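Local coordinates for PKS_KS domain-containing protein (Photorhabdus luminescens subsp. laumondii, PDB 6SMO) that probably acts as a 3-oxoacyl-[acyl-carrier-protein] synthase of the ketosynthase family, extending acyl chains carried on an acyl carrier protein, at residues B[224-227]-B[228-232]; B[136-139]-B[140-144]; B[201-204]-B[205-209]. All coordinates share one frame; numbering follows the deposited sequence.

Contact 1. Residues B[224-227]-B[228-232]; sequences PLSI and GSFEA. With LKZ (3,5,7,9,11-pentakis(oxidanylidene)dodecanal), chain H.
S226 and F230 meet one turn apart on helix 224-233. The F230 ring lies obliquely beside S226 O. F230 CG stands anti to its own carbonyl carbon (chi1 -65°), which swings the ring back toward S226. F230 N bonds only weakly to the same S226 O. S229 OG also points at S226 O, but the modelled separation is too short to be trusted in detail. The tight part of the contact is the backbone, where hydrogen bonds hold the turns: G228 N to P224 O at 2.7 Å, S229 N to L225 O at 2.9 Å and E231 N to I227 O at 2.9 Å.

This helix follows strand 212-219 in the thiolase fold. L225, S226, S229 and F230 line the pocket that holds the polyketide-like ligand LKZ. On that side the four residues meet the ligand by plain contacts, in contrast to the bonded turns. L225 CD1 lies 3.2 Å from LKZ O24, S226 CB 3.7 Å from LKZ C23, and F230 CZ 3.9 Å from LKZ O21. L225 also packs on V114 of the neighbouring Ketoacyl_synth_N domain-containing chain. F258 meets the F230 ring edge-to-face.

Contact 2. Residues B[136-139]-B[140-144]; sequences GMEE and CLLRI
E139 and R143 form a salt bridge across one turn of helix 134-144. R143 NH1 donates to E139 OE1 at 3.0 Å, and the N-H...O angle is 158°. The bond uses the syn lone pair of OE1, on the side of the other oxygen. OE1 lies close to the guanidinium plane, so the carboxylate comes in at the edge of the group. The two planes are 36° apart. E139 reaches this place by a bend at chi2 (-83°), which turns its carboxylate along the helix toward R143. E139 OE2 is 3.5 Å from R143 NE. The arginine has a second acidic partner: NH1 also forms a salt bridge with D161. Two carboxylates thus share one guanidinium nitrogen, which probably limits the rotation of the R143 guanidinium.

Backbone hydrogen bonds follow the i to i+4 pattern of an alpha-helix. C140 N binds G136 O at 3.1 Å, L141 N binds M137 O at 3.1 Å, L142 N binds E138 O at 3.2 Å and R143 N binds E139 O at 3.1 Å.

The apolar part is small. E138 and L142 lie side by side and point the same way, with E138 CG 4.0 Å from L142 CD1. Beyond this pair E138 OE1 accepts a hydrogen bond from H118 NE2 of the neighbouring Ketoacyl_synth_N domain-containing chain.

Helix 134-144 follows strand 123-128 of the mixed sheet. Its M137 packs on F165 and on W133 of the neighbouring chain, L141 on L193 of that chain, and L142 on L90 and on H118 of that chain. The helix therefore sits at the subunit interface, while E139 touches S92 in a loop of its own chain.

Contact 3. Residues B[201-204]-B[205-209]; sequences AMEH and IRYGR
H204 and R209 are joined by a backbone bond that closes the end of helix 193-206. R209 N donates to H204 O at 2.9 Å, nearly in line with the carbonyl bond (170°). G208 has positive phi, and its N makes a weak bond back to I205 O. The two bonds together form a Schellman motif. In the last turns of the helix, R206 N binds M202 O at 2.9 Å and Y207 N binds E203 O at 3.0 Å.

The side chains of H204 and R209 cross at about a right angle, with ring and guanidinium planes 75° apart. H204 CD2 lies 3.6 Å from R209 NH1, at the edge of the guanidinium. The strong polar partners of both residues are on the neighbouring Ketoacyl_synth_N domain-containing chain. H204 NE2 is hydrogen-bonded to Y168 OH, and R209 NH2 forms a salt bridge with E171. E203 O stands over one face of the R209 guanidinium, offset toward the rim.

M202 and R206 run side by side. The methionine bends at chi3 (72°), which brings its methyl CE over one face of the R206 guanidinium, 3.3 Å from NH1. The charge of R206 is met by a salt bridge from NH1 to D318. E203 and Y207 also lie alongside each other, with E203 CB 4.1 Å from Y207 CD2.

The rest of the helix end packs on the central mixed sheet. A201 and I205 rest on strands 212-219 and 263-271, through M213 and L269 among others. M202 and E203 reach Y289 of strand 284-293. H204 touches M182 and S183 in a loop, while Y207 packs on N175 of the neighbouring chain.

How the contacts relate
Contacts 1 and 2 adjoin each other, with centres about 16 Å apart. They meet where L225 N comes within 2.9 Å of E138 OE1, so the helix at 136-144 lies against the start of the helix at 224-232. Contact 1 supplies four residues of the LKZ pocket. Contact 2 contributes none, but the M137 side chain is about 8 Å from the ligand. Contact 3 lies far off, with its centre about 37 Å from that of contact 1 and about 39 Å from that of contact 2. Contacts 1 and 3 are on opposite sides of the chain's centre. All three touch the same neighbouring Ketoacyl_synth_N domain-containing chain.

Contact 1. Residues B[224-227]-B[228-232]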
loop_
_atom_site.group_PDB
_atom_site.type_symbol
_atom_site.label_atom_id
_atom_site.label_comp_id
_atom_site.label_asym_id
_atom_site.label_seq_id
_atom_site.Cartn_x
_atom_site.Cartn_y
_atom_site.Cartn_z
ATOM N N PRO B 224 -16.552 -12.167 -0.071
ATOM C CA PRO B 224 -17.180 -11.975 1.239
ATOM C C PRO B 224 -16.280 -11.328 2.306
ATOM O O PRO B 224 -16.776 -10.505 3.057
ATOM C CB PRO B 224 -17.548 -13.402 1.676
ATOM C CG PRO B 224 -17.667 -14.174 0.381
ATOM C CD PRO B 224 -16.623 -13.563 -0.528
ATOM N N LEU B 225 -15.003 -11.723 2.357
ATOM C CA LEU B 225 -13.997 -11.217 3.335
ATOM C C LEU B 225 -13.855 -9.698 3.169
ATOM O O LEU B 225 -14.039 -8.982 4.174
ATOM C CB LEU B 225 -12.676 -11.976 3.131
ATOM C CG LEU B 225 -11.367 -11.226 3.389
ATOM C CD1 LEU B 225 -11.301 -10.647 4.795
ATOM C CD2 LEU B 225 -10.182 -12.150 3.155
ATOM N N SER B 226 -13.581 -9.229 1.948
ATOM C CA SER B 226 -13.368 -7.796 1.608
ATOM C C SER B 226 -14.642 -6.986 1.886
ATOM O O SER B 226 -14.535 -5.946 2.560
ATOM C CB SER B 226 -12.913 -7.637 0.181
ATOM O OG SER B 226 -12.780 -6.265 -0.164
ATOM N N ILE B 227 -15.796 -7.445 1.389
ATOM C CA ILE B 227 -17.110 -6.747 1.541
ATOM C C ILE B 227 -17.514 -6.773 3.022
ATOM O O ILE B 227 -17.966 -5.727 3.524
ATOM C CB ILE B 227 -18.188 -7.368 0.626
ATOM C CG1 ILE B 227 -17.810 -7.233 -0.854
ATOM C CG2 ILE B 227 -19.559 -6.766 0.917
ATOM C CD1 ILE B 227 -18.841 -7.769 -1.823
ATOM N N GLY B 228 -17.350 -7.923 3.685
ATOM C CA GLY B 228 -17.666 -8.123 5.113
ATOM C C GLY B 228 -16.807 -7.257 6.022
ATOM O O GLY B 228 -17.329 -6.797 7.058
ATOM N N SER B 229 -15.538 -7.046 5.658
ATOM C CA SER B 229 -14.556 -6.226 6.419
ATOM C C SER B 229 -15.046 -4.776 6.512
ATOM O O SER B 229 -15.041 -4.223 7.629
ATOM C CB SER B 229 -13.184 -6.301 5.801
ATOM O OG SER B 229 -13.179 -5.723 4.505
ATOM N N PHE B 230 -15.472 -4.208 5.383
ATOM C CA PHE B 230 -15.971 -2.809 5.316
ATOM C C PHE B 230 -17.364 -2.746 5.940
ATOM O O PHE B 230 -17.661 -1.803 6.671
ATOM C CB PHE B 230 -15.945 -2.301 3.874
ATOM C CG PHE B 230 -14.570 -2.189 3.270
ATOM C CD1 PHE B 230 -13.632 -1.318 3.792
ATOM C CD2 PHE B 230 -14.210 -2.950 2.175
ATOM C CE1 PHE B 230 -12.369 -1.215 3.238
ATOM C CE2 PHE B 230 -12.945 -2.852 1.626
ATOM C CZ PHE B 230 -12.029 -1.984 2.156
ATOM N N GLU B 231 -18.182 -3.750 5.648
ATOM C CA GLU B 231 -19.549 -3.890 6.219
ATOM C C GLU B 231 -19.465 -3.819 7.748
ATOM O O GLU B 231 -20.204 -3.007 8.341
ATOM C CB GLU B 231 -20.181 -5.204 5.756
ATOM C CG GLU B 231 -21.578 -5.431 6.302
ATOM C CD GLU B 231 -22.671 -4.581 5.682
ATOM O OE1 GLU B 231 -22.633 -4.368 4.453
ATOM O OE2 GLU B 231 -23.565 -4.138 6.431
ATOM N N ALA B 232 -18.593 -4.634 8.353
ATOM C CA ALA B 232 -18.359 -4.719 9.815
ATOM C C ALA B 232 -17.854 -3.372 10.348
ATOM O O ALA B 232 -18.264 -2.988 11.460
ATOM C CB ALA B 232 -17.383 -5.829 10.120
HETATM C C4 LKZ H . -10.026 -5.502 3.881
HETATM C C5 LKZ H . -8.641 -4.904 3.883
HETATM C C6 LKZ H . -8.170 -4.220 2.595
HETATM C C7 LKZ H . -8.087 -2.729 2.839
HETATM C C8 LKZ H . -7.554 -1.807 1.736
HETATM C C10 LKZ H . -9.754 2.931 1.519
HETATM C C22 LKZ H . -9.887 -6.991 3.635
HETATM C C11 LKZ H . -10.112 2.572 0.099
HETATM O O19 LKZ H . -11.263 2.403 -0.262
HETATM C C3 LKZ H . -8.629 1.972 1.857
HETATM O O23 LKZ H . -7.566 2.392 2.280
HETATM C C2 LKZ H . -8.841 0.490 1.518
HETATM C C9 LKZ H . -7.782 -0.369 2.211
HETATM O O20 LKZ H . -7.180 0.042 3.184
HETATM O O21 LKZ H . -8.492 -2.271 3.884
HETATM O O22 LKZ H . -7.935 -4.999 4.873
HETATM O O24 LKZ H . -9.865 -7.805 4.547
HETATM C C23 LKZ H . -9.783 -7.413 2.183
#

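Contact 2. Residues B[136-139]-B[140-144]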
loop_
_atom_site.group_PDB
_atom_site.type_symbol
_atom_site.label_atom_id
_atom_site.label_comp_id
_atom_site.label_asym_id
_atom_site.label_seq_id
_atom_site.Cartn_x
_atom_site.Cartn_y
_atom_site.Cartn_z
ATOM N N GLY B 136 -8.651 -15.168 -3.868
ATOM C CA GLY B 136 -7.893 -16.428 -4.011
ATOM C C GLY B 136 -7.352 -16.923 -2.679
ATOM O O GLY B 136 -7.356 -18.151 -2.465
ATOM N N MET B 137 -6.898 -16.002 -1.819
ATOM C CA MET B 137 -6.356 -16.303 -0.465
ATOM C C MET B 137 -7.489 -16.790 0.448
ATOM O O MET B 137 -7.267 -17.770 1.188
ATOM C CB MET B 137 -5.694 -15.069 0.158
ATOM C CG MET B 137 -4.392 -14.672 -0.518
ATOM S SD MET B 137 -3.460 -13.422 0.406
ATOM C CE MET B 137 -4.210 -11.915 -0.209
ATOM N N GLU B 138 -8.650 -16.126 0.398
ATOM C CA GLU B 138 -9.862 -16.465 1.194
ATOM C C GLU B 138 -10.376 -17.848 0.773
ATOM O O GLU B 138 -10.646 -18.674 1.669
ATOM C CB GLU B 138 -10.943 -15.399 0.996
ATOM C CG GLU B 138 -12.209 -15.645 1.800
ATOM C CD GLU B 138 -13.443 -14.924 1.281
ATOM O OE1 GLU B 138 -14.285 -14.526 2.107
ATOM O OE2 GLU B 138 -13.561 -14.771 0.049
ATOM N N GLU B 139 -10.512 -18.073 -0.538
ATOM C CA GLU B 139 -11.022 -19.336 -1.141
ATOM C C GLU B 139 -10.097 -20.498 -0.754
ATOM O O GLU B 139 -10.621 -21.586 -0.445
ATOM C CB GLU B 139 -11.135 -19.182 -2.661
ATOM C CG GLU B 139 -11.774 -20.372 -3.356
ATOM C CD GLU B 139 -10.844 -21.538 -3.650
ATOM O OE1 GLU B 139 -9.638 -21.296 -3.863
ATOM O OE2 GLU B 139 -11.329 -22.687 -3.663
ATOM N N CYS B 140 -8.779 -20.269 -0.775
ATOM C CA CYS B 140 -7.727 -21.251 -0.392
ATOM C C CYS B 140 -7.895 -21.650 1.080
ATOM O O CYS B 140 -7.856 -22.860 1.367
ATOM C CB CYS B 140 -6.332 -20.682 -0.623
ATOM S SG CYS B 140 -5.002 -21.736 0.011
ATOM N N LEU B 141 -8.080 -20.662 1.964
ATOM C CA LEU B 141 -8.177 -20.829 3.443
ATOM C C LEU B 141 -9.396 -21.689 3.805
ATOM O O LEU B 141 -9.257 -22.558 4.686
ATOM C CB LEU B 141 -8.261 -19.443 4.093
ATOM C CG LEU B 141 -8.581 -19.409 5.589
ATOM C CD1 LEU B 141 -7.519 -20.136 6.402
ATOM C CD2 LEU B 141 -8.725 -17.975 6.072
ATOM N N LEU B 142 -10.542 -21.447 3.161
ATOM C CA LEU B 142 -11.834 -22.120 3.468
ATOM C C LEU B 142 -11.858 -23.531 2.865
ATOM O O LEU B 142 -12.519 -24.408 3.456
ATOM C CB LEU B 142 -12.987 -21.264 2.935
ATOM C CG LEU B 142 -13.234 -19.966 3.700
ATOM C CD1 LEU B 142 -14.117 -19.024 2.900
ATOM C CD2 LEU B 142 -13.848 -20.245 5.063
ATOM N N ARG B 143 -11.171 -23.733 1.737
ATOM C CA ARG B 143 -11.041 -25.047 1.050
ATOM C C ARG B 143 -10.245 -26.012 1.939
ATOM O O ARG B 143 -10.709 -27.155 2.127
ATOM C CB ARG B 143 -10.362 -24.865 -0.310
ATOM C CG ARG B 143 -10.276 -26.130 -1.153
ATOM C CD ARG B 143 -8.998 -26.169 -1.969
ATOM N NE ARG B 143 -8.817 -24.966 -2.772
ATOM C CZ ARG B 143 -7.687 -24.620 -3.387
ATOM N NH1 ARG B 143 -7.637 -23.501 -4.091
ATOM N NH2 ARG B 143 -6.611 -25.384 -3.296
ATOM N N ILE B 144 -9.099 -25.563 2.463
ATOM C CA ILE B 144 -8.141 -26.399 3.254
ATOM C C ILE B 144 -8.711 -26.683 4.653
ATOM O O ILE B 144 -8.255 -27.665 5.270
ATOM C CB ILE B 144 -6.738 -25.751 3.322
ATOM C CG1 ILE B 144 -6.750 -24.383 4.013
ATOM C CG2 ILE B 144 -6.121 -25.690 1.932
ATOM C CD1 ILE B 144 -5.399 -23.701 4.084
#

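Contact 3. Residues B[201-204]-B[205-209]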
loop_
_atom_site.group_PDB
_atom_site.type_symbol
_atom_site.label_atom_id
_atom_site.label_comp_id
_atom_site.label_asym_id
_atom_site.label_seq_id
_atom_site.Cartn_x
_atom_site.Cartn_y
_atom_site.Cartn_z
ATOM N N ALA B 201 6.157 6.301 -10.976
ATOM C CA ALA B 201 6.309 6.163 -12.445
ATOM C C ALA B 201 6.731 7.506 -13.053
ATOM O O ALA B 201 7.604 7.503 -13.942
ATOM C CB ALA B 201 5.021 5.666 -13.055
ATOM N N MET B 202 6.125 8.605 -12.587
ATOM C CA MET B 202 6.444 9.998 -13.009
ATOM C C MET B 202 7.893 10.329 -12.628
ATOM O O MET B 202 8.594 10.944 -13.457
ATOM C CB MET B 202 5.498 11.001 -12.340
ATOM C CG MET B 202 5.628 12.419 -12.870
ATOM S SD MET B 202 5.004 13.657 -11.704
ATOM C CE MET B 202 6.292 13.615 -10.458
ATOM N N GLU B 203 8.317 9.936 -11.421
ATOM C CA GLU B 203 9.675 10.202 -10.871
ATOM C C GLU B 203 10.729 9.471 -11.715
ATOM O O GLU B 203 11.763 10.097 -12.025
ATOM C CB GLU B 203 9.746 9.792 -9.398
ATOM C CG GLU B 203 9.019 10.753 -8.473
ATOM C CD GLU B 203 8.789 10.238 -7.062
ATOM O OE1 GLU B 203 7.877 10.760 -6.387
ATOM O OE2 GLU B 203 9.519 9.318 -6.640
ATOM N N HIS B 204 10.474 8.208 -12.073
ATOM C CA HIS B 204 11.368 7.367 -12.918
ATOM C C HIS B 204 11.647 8.073 -14.250
ATOM O O HIS B 204 12.828 8.129 -14.649
ATOM C CB HIS B 204 10.772 5.968 -13.143
ATOM C CG HIS B 204 11.022 5.017 -12.022
ATOM N ND1 HIS B 204 9.996 4.443 -11.296
ATOM C CD2 HIS B 204 12.170 4.536 -11.500
ATOM C CE1 HIS B 204 10.504 3.650 -10.375
ATOM N NE2 HIS B 204 11.836 3.689 -10.480
ATOM N N ILE B 205 10.603 8.594 -14.902
ATOM C CA ILE B 205 10.686 9.246 -16.244
ATOM C C ILE B 205 11.365 10.613 -16.092
ATOM O O ILE B 205 12.276 10.907 -16.891
ATOM C CB ILE B 205 9.294 9.361 -16.903
ATOM C CG1 ILE B 205 8.646 7.989 -17.110
ATOM C CG2 ILE B 205 9.376 10.138 -18.212
ATOM C CD1 ILE B 205 7.152 8.042 -17.334
ATOM N N ARG B 206 10.935 11.405 -15.103
ATOM C CA ARG B 206 11.368 12.817 -14.907
ATOM C C ARG B 206 12.868 12.876 -14.593
ATOM O O ARG B 206 13.544 13.752 -15.165
ATOM C CB ARG B 206 10.559 13.493 -13.794
ATOM C CG ARG B 206 10.985 14.929 -13.519
ATOM C CD ARG B 206 9.848 15.818 -13.052
ATOM N NE ARG B 206 9.573 15.676 -11.630
ATOM C CZ ARG B 206 8.529 16.207 -10.999
ATOM N NH1 ARG B 206 8.384 16.011 -9.700
ATOM N NH2 ARG B 206 7.631 16.919 -11.659
ATOM N N TYR B 207 13.362 11.987 -13.724
ATOM C CA TYR B 207 14.758 11.996 -13.204
ATOM C C TYR B 207 15.663 11.102 -14.066
ATOM O O TYR B 207 16.847 10.944 -13.710
ATOM C CB TYR B 207 14.766 11.622 -11.719
ATOM C CG TYR B 207 14.038 12.606 -10.837
ATOM C CD1 TYR B 207 14.370 13.953 -10.844
ATOM C CD2 TYR B 207 13.014 12.201 -9.995
ATOM C CE1 TYR B 207 13.704 14.869 -10.044
ATOM C CE2 TYR B 207 12.340 13.102 -9.186
ATOM C CZ TYR B 207 12.687 14.442 -9.210
ATOM O OH TYR B 207 12.024 15.334 -8.417
ATOM N N GLY B 208 15.131 10.543 -15.160
ATOM C CA GLY B 208 15.916 10.031 -16.303
ATOM C C GLY B 208 16.300 8.563 -16.182
ATOM O O GLY B 208 17.273 8.169 -16.852
ATOM N N ARG B 209 15.570 7.773 -15.388
ATOM C CA ARG B 209 15.834 6.319 -15.199
ATOM C C ARG B 209 15.081 5.509 -16.263
ATOM O O ARG B 209 15.632 4.485 -16.712
ATOM C CB ARG B 209 15.434 5.867 -13.791
ATOM C CG ARG B 209 16.320 6.423 -12.685
ATOM C CD ARG B 209 15.662 6.331 -11.321
ATOM N NE ARG B 209 15.582 7.637 -10.679
ATOM C CZ ARG B 209 14.619 8.033 -9.847
ATOM N NH1 ARG B 209 13.616 7.227 -9.531
ATOM N NH2 ARG B 209 14.658 9.251 -9.336
#